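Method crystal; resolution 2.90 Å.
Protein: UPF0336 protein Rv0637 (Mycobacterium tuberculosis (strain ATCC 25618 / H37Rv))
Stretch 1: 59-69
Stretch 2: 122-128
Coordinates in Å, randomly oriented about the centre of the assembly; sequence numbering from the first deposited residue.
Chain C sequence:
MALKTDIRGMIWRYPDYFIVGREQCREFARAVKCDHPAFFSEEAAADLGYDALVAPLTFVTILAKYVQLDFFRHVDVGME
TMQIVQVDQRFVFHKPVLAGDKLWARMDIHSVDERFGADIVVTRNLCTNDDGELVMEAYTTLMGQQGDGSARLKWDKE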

# COMPACT_ATOMS: atom_id res chain seq x y z
N PHE C 59 4.63 7.64 -8.66
CA PHE C 59 4.89 6.57 -7.69
C PHE C 59 6.03 6.94 -6.75
O PHE C 59 5.95 6.67 -5.54
CB PHE C 59 5.23 5.26 -8.41
CG PHE C 59 5.28 4.05 -7.51
CD1 PHE C 59 4.13 3.55 -6.90
CD2 PHE C 59 6.48 3.39 -7.29
CE1 PHE C 59 4.19 2.40 -6.08
CE2 PHE C 59 6.55 2.26 -6.48
CZ PHE C 59 5.40 1.76 -5.87
N VAL C 60 7.08 7.55 -7.28
CA VAL C 60 8.32 7.76 -6.53
C VAL C 60 8.12 8.85 -5.47
O VAL C 60 9.04 9.16 -4.70
CB VAL C 60 9.47 8.06 -7.51
CG1 VAL C 60 10.80 8.25 -6.79
CG2 VAL C 60 9.59 6.92 -8.52
N THR C 61 6.91 9.40 -5.38
CA THR C 61 6.60 10.21 -4.20
C THR C 61 6.86 9.43 -2.92
O THR C 61 7.31 10.00 -1.92
CB THR C 61 5.15 10.70 -4.25
OG1 THR C 61 4.97 11.74 -3.28
CG2 THR C 61 4.17 9.59 -3.94
N ILE C 62 6.64 8.11 -2.93
CA ILE C 62 6.91 7.30 -1.75
C ILE C 62 8.40 7.35 -1.41
O ILE C 62 8.78 7.57 -0.26
CB ILE C 62 6.42 5.86 -1.95
CG1 ILE C 62 4.89 5.82 -1.94
CG2 ILE C 62 6.96 4.96 -0.85
CD1 ILE C 62 4.31 4.60 -2.61
N LEU C 63 9.25 7.12 -2.40
CA LEU C 63 10.69 7.19 -2.12
C LEU C 63 11.08 8.60 -1.69
O LEU C 63 11.82 8.78 -0.71
CB LEU C 63 11.49 6.74 -3.35
CG LEU C 63 13.01 6.66 -3.15
CD1 LEU C 63 13.35 5.98 -1.82
CD2 LEU C 63 13.67 5.92 -4.31
N ALA C 64 10.59 9.62 -2.40
CA ALA C 64 10.93 11.00 -2.07
C ALA C 64 10.66 11.33 -0.60
O ALA C 64 11.47 11.99 0.06
CB ALA C 64 10.15 11.96 -2.98
N LYS C 65 9.54 10.83 -0.04
CA LYS C 65 9.22 11.17 1.34
C LYS C 65 9.86 10.24 2.36
O LYS C 65 10.08 10.64 3.50
CB LYS C 65 7.70 11.19 1.56
CG LYS C 65 7.31 11.88 2.86
CD LYS C 65 5.87 11.67 3.24
CE LYS C 65 5.32 12.97 3.83
NZ LYS C 65 3.84 13.12 3.76
N TYR C 66 10.22 9.01 1.96
CA TYR C 66 11.11 8.23 2.80
C TYR C 66 12.36 9.04 3.14
O TYR C 66 12.77 9.11 4.30
CB TYR C 66 11.52 6.94 2.08
CG TYR C 66 10.53 5.79 2.14
CD1 TYR C 66 9.41 5.83 2.98
CD2 TYR C 66 10.72 4.66 1.35
CE1 TYR C 66 8.51 4.76 3.03
CE2 TYR C 66 9.83 3.60 1.39
CZ TYR C 66 8.73 3.65 2.24
OH TYR C 66 7.86 2.59 2.26
N VAL C 67 12.92 9.72 2.13
CA VAL C 67 14.17 10.46 2.31
C VAL C 67 13.92 11.75 3.07
O VAL C 67 14.66 12.09 4.00
CB VAL C 67 14.82 10.73 0.94
CG1 VAL C 67 16.21 11.35 1.13
CG2 VAL C 67 14.88 9.46 0.13
N GLN C 68 12.86 12.48 2.69
CA GLN C 68 12.58 13.74 3.35
C GLN C 68 12.38 13.55 4.85
O GLN C 68 12.96 14.29 5.65
CB GLN C 68 11.35 14.41 2.73
CG GLN C 68 11.58 15.16 1.44
CD GLN C 68 10.28 15.47 0.70
OE1 GLN C 68 9.44 16.22 1.20
NE2 GLN C 68 10.12 14.90 -0.49
N LEU C 69 11.58 12.55 5.24
CA LEU C 69 11.37 12.32 6.67
C LEU C 69 12.64 11.86 7.37
O LEU C 69 12.90 12.28 8.50
CB LEU C 69 10.24 11.33 6.90
CG LEU C 69 8.89 11.71 6.30
CD1 LEU C 69 7.91 10.56 6.43
CD2 LEU C 69 8.34 12.98 6.93
N VAL C 122 12.94 24.20 -0.99
CA VAL C 122 12.79 23.40 -2.21
C VAL C 122 13.74 22.23 -2.08
O VAL C 122 14.97 22.41 -2.10
CB VAL C 122 13.08 24.21 -3.48
CG1 VAL C 122 13.03 23.31 -4.70
CG2 VAL C 122 12.08 25.34 -3.61
N THR C 123 13.19 21.03 -1.94
CA THR C 123 13.99 19.82 -1.96
C THR C 123 14.07 19.28 -3.38
O THR C 123 13.10 19.36 -4.14
CB THR C 123 13.40 18.77 -1.01
OG1 THR C 123 12.20 18.22 -1.57
CG2 THR C 123 13.09 19.41 0.33
N ARG C 124 15.23 18.72 -3.73
CA ARG C 124 15.45 18.04 -5.00
C ARG C 124 15.81 16.60 -4.67
O ARG C 124 16.86 16.33 -4.07
CB ARG C 124 16.55 18.72 -5.82
CG ARG C 124 17.14 17.89 -6.97
CD ARG C 124 18.28 18.65 -7.68
NE ARG C 124 19.50 17.87 -7.89
CZ ARG C 124 20.02 17.60 -9.08
NH1 ARG C 124 21.15 16.90 -9.17
NH2 ARG C 124 19.43 18.04 -10.19
N ASN C 125 14.94 15.67 -5.04
CA ASN C 125 15.19 14.25 -4.81
C ASN C 125 15.74 13.66 -6.10
O ASN C 125 15.05 13.61 -7.13
CB ASN C 125 13.93 13.55 -4.33
CG ASN C 125 13.52 14.02 -2.93
OD1 ASN C 125 12.92 15.09 -2.77
ND2 ASN C 125 13.90 13.25 -1.91
N LEU C 126 16.99 13.22 -6.03
CA LEU C 126 17.69 12.55 -7.12
C LEU C 126 17.53 11.03 -7.01
O LEU C 126 17.73 10.47 -5.93
CB LEU C 126 19.17 12.91 -7.05
CG LEU C 126 19.97 12.86 -8.34
CD1 LEU C 126 19.73 14.14 -9.11
CD2 LEU C 126 21.44 12.63 -8.05
N CYS C 127 17.19 10.38 -8.11
CA CYS C 127 17.06 8.92 -8.13
C CYS C 127 17.99 8.34 -9.18
O CYS C 127 17.91 8.70 -10.36
CB CYS C 127 15.61 8.47 -8.37
SG CYS C 127 14.44 9.16 -7.21
N THR C 128 18.86 7.44 -8.74
CA THR C 128 19.80 6.74 -9.60
C THR C 128 19.58 5.24 -9.44
O THR C 128 19.01 4.79 -8.44
CB THR C 128 21.25 7.14 -9.23
OG1 THR C 128 21.96 6.00 -8.77
CG2 THR C 128 21.25 8.22 -8.13

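Residues 61-69 form a helix that lies across the strand of residues 122-128. Both elements belong to the same chain, and touching residues are at least 55 positions apart in sequence. The N-to-C directions of the two axes make an angle of 119°, so the helix runs obliquely across the strand. The axes approach to 9.2 Å. The backbones come nearest at Ala64 and Asn125, whose CA atoms are 6.0 Å apart. At Gln68 and Thr123 the CA-to-CA distance is 8.2 Å. The small side chain of Ala64 accompanies the close approach. The contact is modest and buries 252 Å² in total.

The strand meets the helix through alternate residues. Thr123, Asn125 and Cys127 direct their CA-to-CB bonds toward it. Arg124 and Leu126, between them, make no contact, as expected for an extended chain. On the other side, Val60, Leu63, Ala64, Val67 and Gln68 supply the contacts. Leu63, Ala64, Val67 and Gln68 recur at three- and four-residue intervals, which brings them to one side of the helix; Val60 sits just before it. Backbone hydrogen bonds maintain this spacing, including Ala64 N to Val60 O at 2.8 Å and Gln68 N to Ala64 O at 3.0 Å.

Apolar packing is centred on Cys127. Its SG lies 3.8 Å from Val60 CG1 and 4.4 Å from Leu63 CD2. The sulfur is large and polarizable, so it packs readily against aliphatic groups. These are van der Waals contacts. Ala64 adds another contact, with its CB 4.0 Å from Asn125 CG. Val67 CB lies 3.9 Å from Asn125 ND2, placing a branched aliphatic side chain beside the amide.

Polar side chains gather around Asn125, which has the largest area covered in this contact. Its ND2 is 3.4 Å from Ala64 O; the geometry leaves open whether this is a hydrogen bond. Asn125 OD1 is 3.6 Å from Gln68 NE2, so the two amide groups are neighbours. Gln68 starts sideways from the strand, but the end of its side chain comes nearer. Its CD lies 4.0 Å from Thr123 OG1.

Two weak hydrogen bonds lie within the individual stretches beside this cluster. Gln68 NE2 donates to Ala64 O at 3.3 Å, with an N-H...O angle of 126°. The glutamine amide thus lies near a carbonyl of its own helix. On the strand, Thr123 OG1 donates to Asn125 OD1 at 3.4 Å. It links two residues on the same strand face. The backbone carbonyl of Ala64 is thus close to both side-chain amides.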